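Uncharacterized protein ScGH5_18 (Streptomyces cattleya, PDB 7LR8) probably hydrolyses the beta-1,4 bond between mannose and N-acetylglucosamine in the N-glycan core, as a glycoside hydrolase of family GH5, subfamily 18. Local coordinates at residues A201-H207 against P371-A377; A359-D363 against V382-F386; R39-V45 against A83-L89; L77-D82 against L139-N144; L192-E197 against G218-H224. The protein carries 1 engineered substitution. All coordinates share one frame; numbering follows the deposited sequence. Where two conformers were deposited one is given.

Contact 1 (A201-H207 against P371-A377)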
# COMPACT_ATOMS: atom_id res chain seq x y z
N ALA B 201 4.43 9.72 22.65
CA ALA B 201 3.45 10.60 23.29
C ALA B 201 3.88 11.00 24.70
O ALA B 201 3.48 12.06 25.19
CB ALA B 201 2.08 9.92 23.33
N TRP B 202 4.68 10.17 25.38
CA TRP B 202 5.18 10.50 26.71
C TRP B 202 6.62 10.97 26.72
O TRP B 202 7.02 11.64 27.67
CB TRP B 202 5.06 9.28 27.64
CG TRP B 202 3.76 8.56 27.49
CD1 TRP B 202 3.50 7.50 26.67
CD2 TRP B 202 2.53 8.87 28.14
NE1 TRP B 202 2.19 7.12 26.78
CE2 TRP B 202 1.57 7.95 27.68
CE3 TRP B 202 2.15 9.84 29.07
CZ2 TRP B 202 0.25 7.98 28.12
CZ3 TRP B 202 0.84 9.86 29.50
CH2 TRP B 202 -0.09 8.93 29.03
N TYR B 203 7.41 10.65 25.70
CA TYR B 203 8.86 10.76 25.78
C TYR B 203 9.49 11.78 24.83
O TYR B 203 10.62 12.20 25.10
CB TYR B 203 9.50 9.39 25.49
CG TYR B 203 9.35 8.33 26.56
CD1 TYR B 203 8.77 8.62 27.80
CD2 TYR B 203 9.81 7.05 26.34
CE1 TYR B 203 8.65 7.62 28.78
CE2 TYR B 203 9.70 6.06 27.30
CZ TYR B 203 9.13 6.35 28.52
OH TYR B 203 9.05 5.34 29.47
N LEU B 204 8.81 12.17 23.76
CA LEU B 204 9.41 12.96 22.67
C LEU B 204 8.93 14.41 22.76
O LEU B 204 7.75 14.68 22.53
CB LEU B 204 9.04 12.38 21.31
CG LEU B 204 10.02 11.54 20.50
CD1 LEU B 204 9.63 11.61 19.03
CD2 LEU B 204 11.45 12.03 20.70
N ASP B 205 9.85 15.32 23.03
CA ASP B 205 9.51 16.74 22.97
C ASP B 205 9.00 17.08 21.58
O ASP B 205 9.50 16.55 20.57
CB ASP B 205 10.72 17.61 23.32
CG ASP B 205 11.26 17.35 24.71
OD1 ASP B 205 10.50 16.91 25.59
OD2 ASP B 205 12.46 17.59 24.92
N ASP B 206 8.00 17.95 21.51
CA ASP B 206 7.42 18.46 20.27
C ASP B 206 6.64 17.42 19.48
O ASP B 206 6.16 17.73 18.38
CB ASP B 206 8.48 19.09 19.36
CG ASP B 206 9.28 20.17 20.06
OD1 ASP B 206 8.67 20.97 20.80
OD2 ASP B 206 10.52 20.20 19.89
N HIS B 207 6.48 16.20 19.99
CA HIS B 207 5.61 15.22 19.32
C HIS B 207 4.16 15.68 19.41
O HIS B 207 3.72 16.13 20.48
CB HIS B 207 5.80 13.85 19.98
CG HIS B 207 5.07 12.74 19.28
ND1 HIS B 207 5.42 12.28 18.03
CD2 HIS B 207 4.02 11.98 19.69
CE1 HIS B 207 4.61 11.29 17.69
NE2 HIS B 207 3.75 11.10 18.67
N PRO B 371 6.03 20.36 26.37
CA PRO B 371 7.25 20.62 25.58
C PRO B 371 8.54 20.08 26.20
O PRO B 371 9.57 20.09 25.52
CB PRO B 371 7.28 22.15 25.51
CG PRO B 371 6.59 22.58 26.76
CD PRO B 371 5.48 21.60 26.96
N ALA B 372 8.53 19.64 27.46
CA ALA B 372 9.74 19.11 28.08
C ALA B 372 9.52 17.71 28.62
O ALA B 372 10.10 17.32 29.64
CB ALA B 372 10.23 20.05 29.19
N ARG B 373 8.68 16.92 27.95
CA ARG B 373 8.34 15.59 28.44
C ARG B 373 9.50 14.62 28.39
O ARG B 373 9.42 13.55 29.01
CB ARG B 373 7.16 15.03 27.65
CG ARG B 373 7.49 14.64 26.21
CD ARG B 373 6.20 14.29 25.46
NE ARG B 373 5.58 15.46 24.86
CZ ARG B 373 4.77 15.41 23.81
NH1 ARG B 373 4.48 14.24 23.26
NH2 ARG B 373 4.26 16.53 23.32
N SER B 374 10.59 14.97 27.69
CA SER B 374 11.73 14.05 27.62
C SER B 374 12.36 13.77 28.98
O SER B 374 13.14 12.83 29.09
CB SER B 374 12.78 14.59 26.65
OG SER B 374 13.22 15.88 27.02
N VAL B 375 12.04 14.55 30.02
CA VAL B 375 12.48 14.19 31.36
C VAL B 375 11.87 12.87 31.80
O VAL B 375 12.37 12.23 32.74
CB VAL B 375 12.15 15.31 32.38
CG1 VAL B 375 12.89 16.60 32.02
CG2 VAL B 375 10.64 15.53 32.47
N CYS B 376 10.80 12.45 31.14
CA CYS B 376 10.14 11.18 31.43
C CYS B 376 10.75 10.01 30.68
O CYS B 376 10.44 8.86 31.02
CB CYS B 376 8.65 11.28 31.09
SG CYS B 376 7.75 12.53 32.03
N ALA B 377 11.59 10.28 29.68
CA ALA B 377 12.17 9.25 28.84
C ALA B 377 13.33 8.58 29.56
O ALA B 377 13.84 9.10 30.55
CB ALA B 377 12.65 9.86 27.53
O HOH W 1 10.73 21.15 23.35

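Contact 2 (A359-D363 against V382-F386)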
# COMPACT_ATOMS: atom_id res chain seq x y z
N ALA B 359 3.81 10.23 45.67
CA ALA B 359 3.76 10.68 44.29
C ALA B 359 5.03 11.45 43.93
O ALA B 359 5.48 12.31 44.69
CB ALA B 359 2.53 11.55 44.04
N LEU B 360 5.60 11.12 42.77
CA LEU B 360 6.74 11.85 42.23
C LEU B 360 6.24 12.98 41.35
O LEU B 360 5.35 12.78 40.52
CB LEU B 360 7.63 10.90 41.42
CG LEU B 360 8.76 11.52 40.58
CD1 LEU B 360 9.86 12.02 41.50
CD2 LEU B 360 9.30 10.50 39.59
N VAL B 361 6.81 14.17 41.52
CA VAL B 361 6.38 15.33 40.74
C VAL B 361 6.88 15.22 39.31
O VAL B 361 8.08 15.02 39.07
CB VAL B 361 6.86 16.64 41.39
CG1 VAL B 361 6.48 17.83 40.50
CG2 VAL B 361 6.29 16.78 42.79
N VAL B 362 5.98 15.38 38.35
CA VAL B 362 6.32 15.35 36.93
C VAL B 362 6.12 16.75 36.36
O VAL B 362 4.99 17.25 36.31
CB VAL B 362 5.47 14.33 36.16
CG1 VAL B 362 5.78 14.38 34.67
CG2 VAL B 362 5.72 12.93 36.72
N ASP B 363 7.22 17.38 35.94
CA ASP B 363 7.20 18.72 35.36
C ASP B 363 7.68 18.59 33.92
O ASP B 363 8.87 18.37 33.68
CB ASP B 363 8.09 19.67 36.17
CG ASP B 363 7.95 21.13 35.74
OD1 ASP B 363 7.41 21.40 34.65
OD2 ASP B 363 8.41 22.00 36.50
N VAL B 382 12.86 12.49 35.61
CA VAL B 382 11.65 11.88 36.17
C VAL B 382 11.75 10.36 36.11
O VAL B 382 11.48 9.66 37.09
CB VAL B 382 10.40 12.40 35.43
CG1 VAL B 382 9.20 11.51 35.67
CG2 VAL B 382 10.10 13.83 35.86
N PHE B 383 12.19 9.84 34.96
CA PHE B 383 12.38 8.40 34.77
C PHE B 383 13.28 7.81 35.85
O PHE B 383 12.92 6.82 36.50
CB PHE B 383 12.98 8.15 33.38
CG PHE B 383 13.11 6.69 33.01
CD1 PHE B 383 14.13 5.90 33.55
CD2 PHE B 383 12.24 6.11 32.10
CE1 PHE B 383 14.25 4.57 33.21
CE2 PHE B 383 12.37 4.77 31.74
CZ PHE B 383 13.37 4.00 32.30
N GLU B 384 14.46 8.40 36.05
CA GLU B 384 15.42 7.83 36.99
C GLU B 384 14.96 8.00 38.43
O GLU B 384 15.18 7.11 39.26
CB GLU B 384 16.80 8.46 36.77
CG GLU B 384 17.26 8.37 35.32
CD GLU B 384 18.77 8.32 35.16
OE1 GLU B 384 19.49 8.90 36.00
OE2 GLU B 384 19.23 7.71 34.17
N ALA B 385 14.32 9.13 38.75
CA ALA B 385 13.79 9.28 40.11
C ALA B 385 12.69 8.27 40.39
O ALA B 385 12.59 7.75 41.50
CB ALA B 385 13.29 10.71 40.33
N PHE B 386 11.85 7.97 39.39
CA PHE B 386 10.80 6.98 39.59
C PHE B 386 11.39 5.61 39.85
O PHE B 386 10.92 4.87 40.72
CB PHE B 386 9.86 6.93 38.38
CG PHE B 386 8.68 5.99 38.56
CD1 PHE B 386 8.80 4.63 38.30
CD2 PHE B 386 7.44 6.49 38.97
CE1 PHE B 386 7.72 3.77 38.47
CE2 PHE B 386 6.35 5.64 39.14
CZ PHE B 386 6.49 4.28 38.89

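Contact 3 (R39-V45 against A83-L89). With SO4 (sulfate ion), chain I.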
# COMPACT_ATOMS: atom_id res chain seq x y z
N ARG B 39 -9.60 -20.34 14.54
CA ARG B 39 -10.12 -21.08 15.69
C ARG B 39 -9.01 -21.83 16.42
O ARG B 39 -8.95 -21.83 17.65
CB ARG B 39 -11.21 -22.04 15.23
CG ARG B 39 -12.55 -21.39 14.91
CD ARG B 39 -13.39 -22.34 14.06
NE ARG B 39 -14.77 -21.89 13.90
CZ ARG B 39 -15.50 -22.11 12.81
NH1 ARG B 39 -14.97 -22.75 11.78
NH2 ARG B 39 -16.75 -21.67 12.75
N ALA B 40 -8.12 -22.49 15.67
CA ALA B 40 -7.02 -23.21 16.31
C ALA B 40 -6.08 -22.25 17.03
O ALA B 40 -5.60 -22.55 18.12
CB ALA B 40 -6.26 -24.03 15.26
N ASP B 41 -5.81 -21.08 16.41
CA ASP B 41 -5.04 -20.04 17.07
C ASP B 41 -5.68 -19.63 18.39
O ASP B 41 -5.02 -19.60 19.44
CB ASP B 41 -4.93 -18.80 16.17
CG ASP B 41 -3.89 -18.95 15.07
OD1 ASP B 41 -3.13 -19.94 15.05
OD2 ASP B 41 -3.82 -18.02 14.22
N LEU B 42 -6.98 -19.31 18.35
CA LEU B 42 -7.67 -18.86 19.56
C LEU B 42 -7.80 -19.99 20.57
O LEU B 42 -7.77 -19.73 21.78
CB LEU B 42 -9.03 -18.26 19.18
CG LEU B 42 -8.92 -17.03 18.26
CD1 LEU B 42 -10.30 -16.48 17.89
CD2 LEU B 42 -8.06 -15.94 18.88
N ASP B 43 -7.92 -21.24 20.12
CA ASP B 43 -7.88 -22.37 21.05
C ASP B 43 -6.61 -22.33 21.89
O ASP B 43 -6.65 -22.55 23.11
CB ASP B 43 -7.94 -23.69 20.29
CG ASP B 43 -9.33 -24.05 19.85
OD1 ASP B 43 -10.30 -23.42 20.31
OD2 ASP B 43 -9.43 -24.98 19.03
N SER B 44 -5.47 -22.07 21.25
CA SER B 44 -4.21 -22.11 21.98
C SER B 44 -4.08 -20.92 22.92
O SER B 44 -3.36 -21.00 23.92
CB SER B 44 -3.02 -22.18 21.00
OG SER B 44 -2.88 -21.00 20.24
N VAL B 45 -4.77 -19.82 22.61
CA VAL B 45 -4.77 -18.65 23.48
C VAL B 45 -5.65 -18.89 24.70
O VAL B 45 -5.26 -18.60 25.84
CB VAL B 45 -5.24 -17.42 22.68
CG1 VAL B 45 -5.56 -16.25 23.60
CG2 VAL B 45 -4.18 -17.04 21.63
N ALA B 83 -15.69 -16.29 16.77
CA ALA B 83 -14.80 -17.38 17.19
C ALA B 83 -14.14 -17.05 18.52
O ALA B 83 -13.97 -17.94 19.38
CB ALA B 83 -13.75 -17.64 16.11
N ALA B 84 -13.79 -15.79 18.73
CA ALA B 84 -13.20 -15.39 20.01
C ALA B 84 -14.22 -15.50 21.14
O ALA B 84 -13.92 -16.08 22.18
CB ALA B 84 -12.65 -13.97 19.91
N GLY B 85 -15.43 -14.98 20.93
CA GLY B 85 -16.43 -15.03 22.00
C GLY B 85 -16.76 -16.44 22.45
O GLY B 85 -16.97 -16.69 23.65
N GLU B 86 -16.83 -17.38 21.51
CA GLU B 86 -17.09 -18.78 21.86
C GLU B 86 -16.06 -19.30 22.85
O GLU B 86 -16.37 -20.15 23.69
CB GLU B 86 -17.05 -19.67 20.62
CG GLU B 86 -18.16 -19.44 19.67
CD GLU B 86 -18.03 -20.31 18.45
OE1 GLU B 86 -16.89 -20.69 18.10
OE2 GLU B 86 -19.07 -20.60 17.85
N ARG B 87 -14.82 -18.84 22.73
CA ARG B 87 -13.71 -19.27 23.55
C ARG B 87 -13.51 -18.39 24.77
O ARG B 87 -12.48 -18.49 25.44
CB ARG B 87 -12.44 -19.34 22.70
CG ARG B 87 -12.49 -20.48 21.70
CD ARG B 87 -11.75 -20.25 20.38
NE ARG B 87 -11.95 -21.44 19.55
CZ ARG B 87 -13.01 -21.62 18.76
NH1 ARG B 87 -13.93 -20.67 18.66
NH2 ARG B 87 -13.13 -22.74 18.07
N GLY B 88 -14.49 -17.54 25.08
CA GLY B 88 -14.40 -16.69 26.25
C GLY B 88 -13.43 -15.55 26.10
O GLY B 88 -12.89 -15.06 27.10
N LEU B 89 -13.19 -15.10 24.87
CA LEU B 89 -12.27 -13.99 24.59
C LEU B 89 -13.09 -12.81 24.09
O LEU B 89 -13.71 -12.90 23.02
CB LEU B 89 -11.21 -14.40 23.57
CG LEU B 89 -10.41 -15.65 23.96
CD1 LEU B 89 -9.62 -16.14 22.75
CD2 LEU B 89 -9.49 -15.33 25.12
S SO4 I . -18.42 -23.70 10.07
O1 SO4 I . -18.76 -23.62 8.66
O2 SO4 I . -19.59 -24.12 10.84
O3 SO4 I . -17.34 -24.67 10.26
O4 SO4 I . -17.97 -22.39 10.54
O HOH W 2 -16.60 -19.97 15.27
O HOH W 3 -11.25 -25.05 17.35

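Contact 4 (L77-D82 against L139-N144)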
# COMPACT_ATOMS: atom_id res chain seq x y z
N LEU B 77 -14.19 -10.12 9.89
CA LEU B 77 -13.91 -9.59 11.22
C LEU B 77 -14.98 -10.02 12.22
O LEU B 77 -14.66 -10.35 13.37
CB LEU B 77 -13.81 -8.06 11.16
CG LEU B 77 -13.53 -7.33 12.48
CD1 LEU B 77 -12.18 -7.78 13.09
CD2 LEU B 77 -13.56 -5.83 12.27
N ALA B 78 -16.25 -10.03 11.80
CA ALA B 78 -17.31 -10.51 12.68
C ALA B 78 -17.14 -12.00 12.97
O ALA B 78 -17.36 -12.44 14.11
CB ALA B 78 -18.69 -10.23 12.06
N ALA B 79 -16.76 -12.79 11.96
CA ALA B 79 -16.55 -14.22 12.17
C ALA B 79 -15.40 -14.46 13.14
O ALA B 79 -15.48 -15.36 13.99
CB ALA B 79 -16.28 -14.92 10.84
N LEU B 80 -14.34 -13.67 13.03
CA LEU B 80 -13.26 -13.75 14.00
C LEU B 80 -13.75 -13.39 15.39
O LEU B 80 -13.38 -14.02 16.38
CB LEU B 80 -12.11 -12.83 13.57
CG LEU B 80 -10.78 -12.90 14.31
CD1 LEU B 80 -9.72 -12.27 13.41
CD2 LEU B 80 -10.81 -12.20 15.65
N THR B 81 -14.58 -12.35 15.48
CA THR B 81 -15.07 -11.92 16.79
C THR B 81 -15.96 -12.99 17.41
O THR B 81 -15.90 -13.24 18.63
CB THR B 81 -15.82 -10.59 16.63
OG1 THR B 81 -14.90 -9.61 16.11
CG2 THR B 81 -16.36 -10.11 17.97
N ASP B 82 -16.75 -13.69 16.59
CA ASP B 82 -17.57 -14.77 17.11
C ASP B 82 -16.72 -15.95 17.55
O ASP B 82 -16.99 -16.56 18.59
CB ASP B 82 -18.58 -15.22 16.05
CG ASP B 82 -19.69 -14.21 15.84
OD1 ASP B 82 -19.91 -13.36 16.73
OD2 ASP B 82 -20.35 -14.29 14.78
N LEU B 139 -20.13 -4.80 14.65
CA LEU B 139 -19.79 -5.64 15.79
C LEU B 139 -20.63 -5.33 17.02
O LEU B 139 -20.52 -6.04 18.02
CB LEU B 139 -18.30 -5.50 16.10
CG LEU B 139 -17.34 -5.95 14.99
CD1 LEU B 139 -15.91 -5.76 15.44
CD2 LEU B 139 -17.59 -7.40 14.58
N ALA B 140 -21.52 -4.34 16.93
CA ALA B 140 -22.22 -3.85 18.12
C ALA B 140 -23.15 -4.90 18.73
O ALA B 140 -23.38 -4.89 19.94
CB ALA B 140 -23.02 -2.59 17.78
N ASP B 141 -23.68 -5.82 17.91
CA ASP B 141 -24.58 -6.86 18.41
C ASP B 141 -23.83 -8.03 19.03
O ASP B 141 -24.49 -8.98 19.49
CB ASP B 141 -25.52 -7.36 17.30
CG ASP B 141 -24.80 -8.02 16.13
OD1 ASP B 141 -23.57 -7.86 15.98
OD2 ASP B 141 -25.48 -8.69 15.31
N ARG B 142 -22.50 -7.98 19.08
CA ARG B 142 -21.70 -9.06 19.68
C ARG B 142 -21.46 -8.75 21.15
O ARG B 142 -20.78 -7.76 21.45
CB ARG B 142 -20.36 -9.20 18.97
CG ARG B 142 -20.30 -10.32 17.96
CD ARG B 142 -21.15 -10.02 16.77
NE ARG B 142 -21.14 -11.10 15.78
CZ ARG B 142 -21.62 -10.98 14.54
NH1 ARG B 142 -22.18 -9.84 14.14
NH2 ARG B 142 -21.56 -12.01 13.71
N PRO B 143 -21.96 -9.55 22.09
CA PRO B 143 -21.73 -9.24 23.51
C PRO B 143 -20.27 -9.24 23.91
O PRO B 143 -19.91 -8.58 24.89
CB PRO B 143 -22.51 -10.34 24.24
CG PRO B 143 -22.73 -11.42 23.23
CD PRO B 143 -22.81 -10.74 21.90
N ASN B 144 -19.40 -9.91 23.16
CA ASN B 144 -17.99 -9.96 23.52
C ASN B 144 -17.17 -8.87 22.83
O ASN B 144 -15.95 -8.82 23.01
CB ASN B 144 -17.39 -11.32 23.19
CG ASN B 144 -17.25 -11.54 21.70
OD1 ASN B 144 -18.20 -11.33 20.93
ND2 ASN B 144 -16.05 -11.92 21.27

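Contact 5 (L192-E197 against G218-H224)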
# COMPACT_ATOMS: atom_id res chain seq x y z
N LEU B 192 -16.38 0.47 24.71
CA LEU B 192 -15.12 1.00 25.23
C LEU B 192 -14.27 1.48 24.06
O LEU B 192 -13.57 0.69 23.43
CB LEU B 192 -14.39 -0.07 26.04
CG LEU B 192 -13.10 0.33 26.75
CD1 LEU B 192 -13.44 1.17 27.96
CD2 LEU B 192 -12.27 -0.90 27.16
N HIS B 193 -14.33 2.78 23.77
CA HIS B 193 -13.62 3.35 22.62
C HIS B 193 -12.49 4.23 23.11
O HIS B 193 -12.70 5.12 23.95
CB HIS B 193 -14.57 4.14 21.72
CG HIS B 193 -15.76 3.35 21.28
ND1 HIS B 193 -15.65 2.11 20.67
CD2 HIS B 193 -17.09 3.59 21.39
CE1 HIS B 193 -16.86 1.64 20.40
NE2 HIS B 193 -17.75 2.52 20.84
N LEU B 194 -11.30 4.00 22.58
CA LEU B 194 -10.08 4.65 23.04
C LEU B 194 -9.15 4.84 21.85
O LEU B 194 -9.42 4.38 20.73
CB LEU B 194 -9.38 3.82 24.12
CG LEU B 194 -8.91 2.45 23.63
CD1 LEU B 194 -7.54 2.11 24.20
CD2 LEU B 194 -9.90 1.34 23.99
N HIS B 195 -8.02 5.49 22.11
CA HIS B 195 -6.93 5.56 21.15
C HIS B 195 -5.67 5.14 21.88
O HIS B 195 -5.62 5.15 23.11
CB HIS B 195 -6.81 6.98 20.55
CG HIS B 195 -6.30 8.00 21.51
ND1 HIS B 195 -4.99 8.44 21.50
CD2 HIS B 195 -6.92 8.67 22.51
CE1 HIS B 195 -4.83 9.34 22.46
NE2 HIS B 195 -5.98 9.50 23.08
N ALA B 196 -4.65 4.74 21.11
CA ALA B 196 -3.48 4.07 21.68
C ALA B 196 -2.24 4.57 20.95
O ALA B 196 -2.03 4.21 19.79
CB ALA B 196 -3.59 2.55 21.57
N GLU B 197 -1.43 5.37 21.63
CA GLU B 197 -0.27 5.99 21.01
C GLU B 197 1.02 5.40 21.58
O GLU B 197 1.09 5.08 22.77
CB GLU B 197 -0.30 7.51 21.23
CG GLU B 197 -1.67 8.17 20.94
CD GLU B 197 -2.24 7.81 19.57
OE1 GLU B 197 -3.49 7.83 19.42
OE2 GLU B 197 -1.47 7.51 18.64
N GLY B 218 -10.86 9.63 24.88
CA GLY B 218 -11.13 8.21 24.88
C GLY B 218 -11.36 7.68 26.30
O GLY B 218 -11.11 8.35 27.30
N ALA B 219 -11.83 6.43 26.37
CA ALA B 219 -12.42 5.90 27.60
C ALA B 219 -11.39 5.53 28.67
O ALA B 219 -11.67 5.65 29.86
CB ALA B 219 -13.27 4.67 27.28
N VAL B 220 -10.23 5.03 28.26
CA VAL B 220 -9.16 4.62 29.18
C VAL B 220 -7.85 5.04 28.53
O VAL B 220 -7.78 5.30 27.33
CB VAL B 220 -9.18 3.10 29.46
CG1 VAL B 220 -10.53 2.65 30.03
CG2 VAL B 220 -8.84 2.31 28.21
N THR B 221 -6.80 5.13 29.35
CA THR B 221 -5.47 5.44 28.81
C THR B 221 -4.79 4.15 28.39
O THR B 221 -4.70 3.21 29.18
CB THR B 221 -4.60 6.16 29.85
OG1 THR B 221 -5.29 7.30 30.35
CG2 THR B 221 -3.28 6.59 29.23
N ALA B 222 -4.30 4.10 27.15
CA ALA B 222 -3.58 2.94 26.67
C ALA B 222 -2.09 3.25 26.64
O ALA B 222 -1.68 4.30 26.13
CB ALA B 222 -4.06 2.53 25.28
N VAL B 223 -1.28 2.36 27.21
CA VAL B 223 0.17 2.48 27.13
C VAL B 223 0.73 1.20 26.52
O VAL B 223 0.20 0.10 26.72
CB VAL B 223 0.82 2.75 28.51
CG1 VAL B 223 0.41 4.13 29.02
CG2 VAL B 223 0.44 1.67 29.50
N HIS B 224 1.81 1.37 25.75
CA HIS B 224 2.51 0.27 25.09
C HIS B 224 3.96 0.29 25.58
O HIS B 224 4.68 1.25 25.30
CB HIS B 224 2.48 0.43 23.57
CG HIS B 224 1.11 0.45 22.97
ND1 HIS B 224 0.85 0.98 21.72
CD2 HIS B 224 -0.08 -0.02 23.43
CE1 HIS B 224 -0.43 0.84 21.44
NE2 HIS B 224 -1.02 0.25 22.46
O HOH W 4 -4.84 6.53 25.42
O HOH W 5 -7.93 6.66 24.93
O HOH W 6 -2.35 6.42 24.28
O HOH W 7 2.70 3.97 24.86

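Contact 1 (A201-H207 against P371-A377)
Tyr203 lays one face of its ring over Ala377, whose CA lies 3.7 Å from the centroid of the Tyr203 ring and 16° off its normal, a CH-pi contact. The pair joins the (beta/alpha)8 barrel, at the end of helix 200-203 and the type II turn 204-207, to the 3-10 segment 373-376 that precedes helix 381-391 of the C-terminal alpha/beta part. Arg373 runs along the carbonyl end of the helix. Its chain bends at chi3 (87°) and turns the guanidinium toward the turn, where NH2 of Arg373 gives a bond of 2.9 Å to His207 O, in the carbonyl plane. Leu204 O sits over one face of that group, 3.1 Å above the Arg373 guanidinium plane. Backbone oxygens of Gln369, Ala370 and Phe209 take further N-H groups, which fixes the rotation of the buried guanidinium. Asp205 accepts from the 3-10 segment, each oxygen met on its syn side but some 26° out of the carboxylate plane: OD1 bonds Ser374 N at 2.9 Å and OD2 bonds Ser374 OG at 2.8 Å. At the outer margin a water links Asp206 OD1 to Pro371 O, its oxygen 2.7 Å from Pro371 O.

Contact 2 (A359-D363 against V382-F386)
Leu360 carries most of the apolar packing, its two methyls parted over the helix 382-386. CD1 of Leu360 rests on Ala385 CB at 3.9 Å, while CD2 of Leu360 fits between Val382 CG1 at 4.0 Å and Phe386 CB at 3.8 Å. The side chain gets there with CG anti to the backbone N (chi1 170°), which sends both methyls out toward the helix. Two residues along the strand, Val362 CG2 meets Val382 CG1 at 3.9 Å, and these two valine side chains cross at about a right angle. Strand 359-362 and helix 382-386 run nearly antiparallel, their axes at 172° and 9.3 Å apart at the closest, as the first two elements of the beta-alpha-beta unit made by strand 358-362, helix 381-391 and strand 397-400. In this unit the helix packs on the C-terminal parallel sheet of three strands. Methyl-to-backbone contacts form a second group: Leu360 CD2 lies 3.4 Å from Val382 O, an oxygen already bonded to Phe386 N in the helix. Aromatic contacts form the third. The same CD2 lies at the edge of the Phe386 ring, near its plane, and that ring also meets Tyr248 of barrel helix 240-253. Pro421 of helix 421-425 touches the side chains of Leu360, Val382 and Ala385.

Contact 3 (R39-V45 against A83-L89)
Helices 35-46 and 71-86, neighbours in the outer helical layer of the barrel, approach where Arg39 CA lies 6.2 Å from Ala83 CA and Leu42 CA 6.5 Å from Ala84 CA, near the Schellman motif, with Gly88 at C-prime, that ends the second helix. Leu42 points its CD1 at the backbone there, 3.7 Å from Ala84 N, and Leu89 CD1 packs against Val45 CG1. Over this apolar floor Arg87, bent at chi2, turns its guanidinium to Asp43. Its NE makes a salt bridge with Asp43 OD1 at 2.7 Å, within the guanidinium plane but 41° above the carboxylate plane, and its NH2 reaches Asp43 OD2 through a water. NH1 of Arg87 turns back to the end of helix 71-86, to Ala83 O at 2.8 Å and to the anti lone pair of Glu86 OE1 at 3.0 Å. Arg39 crosses one face of this group with its aliphatic part, CG lying 3.5 Å from Arg87 NH2, and extends to a sulfate, probably from the crystallisation liquor, where Arg39 NH2 bonds sulfate O4 at 2.6 Å. A leucine in place of Arg87 would probably leave Asp43 and Glu86 without their shared mate and Arg39 without the flat surface it lies on. The two carboxylates probably offset the positive charge of Arg87 and make it easier for the two arginines to lie so close.

Contact 4 (L77-D82 against L139-N144)
Arg142 meets Asp82 side-on in a salt bridge, giving one nitrogen to each oxygen: NE lies 2.7 Å from Asp82 OD1 and Arg142 NH2 2.8 Å from Asp82 OD2. Both bonds are nearly straight and lie in the guanidinium plane, each oxygen is met on its syn side, and the two flat groups are 24° apart. The third nitrogen, Arg142 NH1, goes to Asp141 OD1. A bend at chi2 (70°) folds the arginine back and brings one guanidinium face over Ala78, with CB of Ala78 3.7 Å above the Arg142 plane and offset toward its rim. Leu139, at the other end of the type I turn 139-142, comes against Ala78 from another direction. CD2 of Leu139 touches Ala78 CA at 3.7 Å, and CD1 of Leu139 meets Leu77 CD2 at 3.9 Å, the two leucines crossing at about a right angle. Thr81 turns OG1 inward to Leu77 O at 2.8 Å, on the other face of that carbonyl from Thr81 N, and its methyl faces the amide of Asn144. ND2 of Asn144 bonds Thr81 O at 3.0 Å. Together these side chains fix the link between helix 122-139 and strand 145-152 on the preceding barrel helix. An alanine in place of Arg142 is likely to leave the Asp82 carboxylate without its mate and to take the flat cover off Ala78 CB. The paired, side-on grip probably favours a charged Asp82, while Asn144, which also reaches Leu89 O, adds a second donor to a carbonyl inside the helix, tilted 30° from the carbonyl plane.

Contact 5 (L192-E197 against G218-H224)
Ala222 is wedged by its methyl between two side chains of the neighbouring strand: CB of Ala222 lies 3.7 Å from Leu194 CD1 and 3.7 Å from Ala196 CB. Strands 194-196 and 221-224 run side by side, 20° from parallel, and form the seam where the eight-stranded (beta/alpha)8 barrel closes. Packing is tight at the start of the seam. Leu192 CD1 presses on Ala219 CB at 3.6 Å, the Leu192 side chain crosses that of Val220 at about a right angle, and Ala219 N bonds His193 O at 2.9 Å. Gly218 lies so close to Leu194 that a side chain there would run into Leu194 CA. Leu194, with CG between backbone N and carbonyl carbon (chi1 63°), leans its CD1 into the apolar side. Farther along, the backbones, with strand axes 6.3 Å apart at the closest, leave room for water-mediated links. One water joins His195 O to Ala222 N, another His195 N to Val220 O; beyond them Glu197 N is linked to Ala222 O and Glu197 O to His224 N. The side chain of His224, about 5 Å from the bound mannose and N-acetylglucosamine, lies near Ala196 CB and gives its NE2 to Gln267. On the outer side His195 ND1 bonds the anti lone pair of Glu197 OE1 at 2.6 Å, in the plane of the His195 ring.

How the contacts relate
Contacts 3, 4 and 5 belong to the (beta/alpha)8 barrel; contact 1 joins the barrel to the C-terminal part and contact 2 lies within that part. Along the chain contacts 3 and 4 interleave and close before contacts 5 and 1, which also alternate; contact 2 crosses contact 1. Contacts 3 and 4 share helix 71-86, centres 12 Å apart, and touch where Asn144 meets Leu89. Contact 5 lies near the centre of the folded chain, 18 Å from contact 1; strand 194-196 leads into helix 200-203, and Trp202 packs on Thr221 and Val223. Contacts 1 and 2, 13 Å apart, meet at the start of helix 381-391. Contacts 2 and 3, 41 Å apart, lie on opposite sides of the centre of the chain.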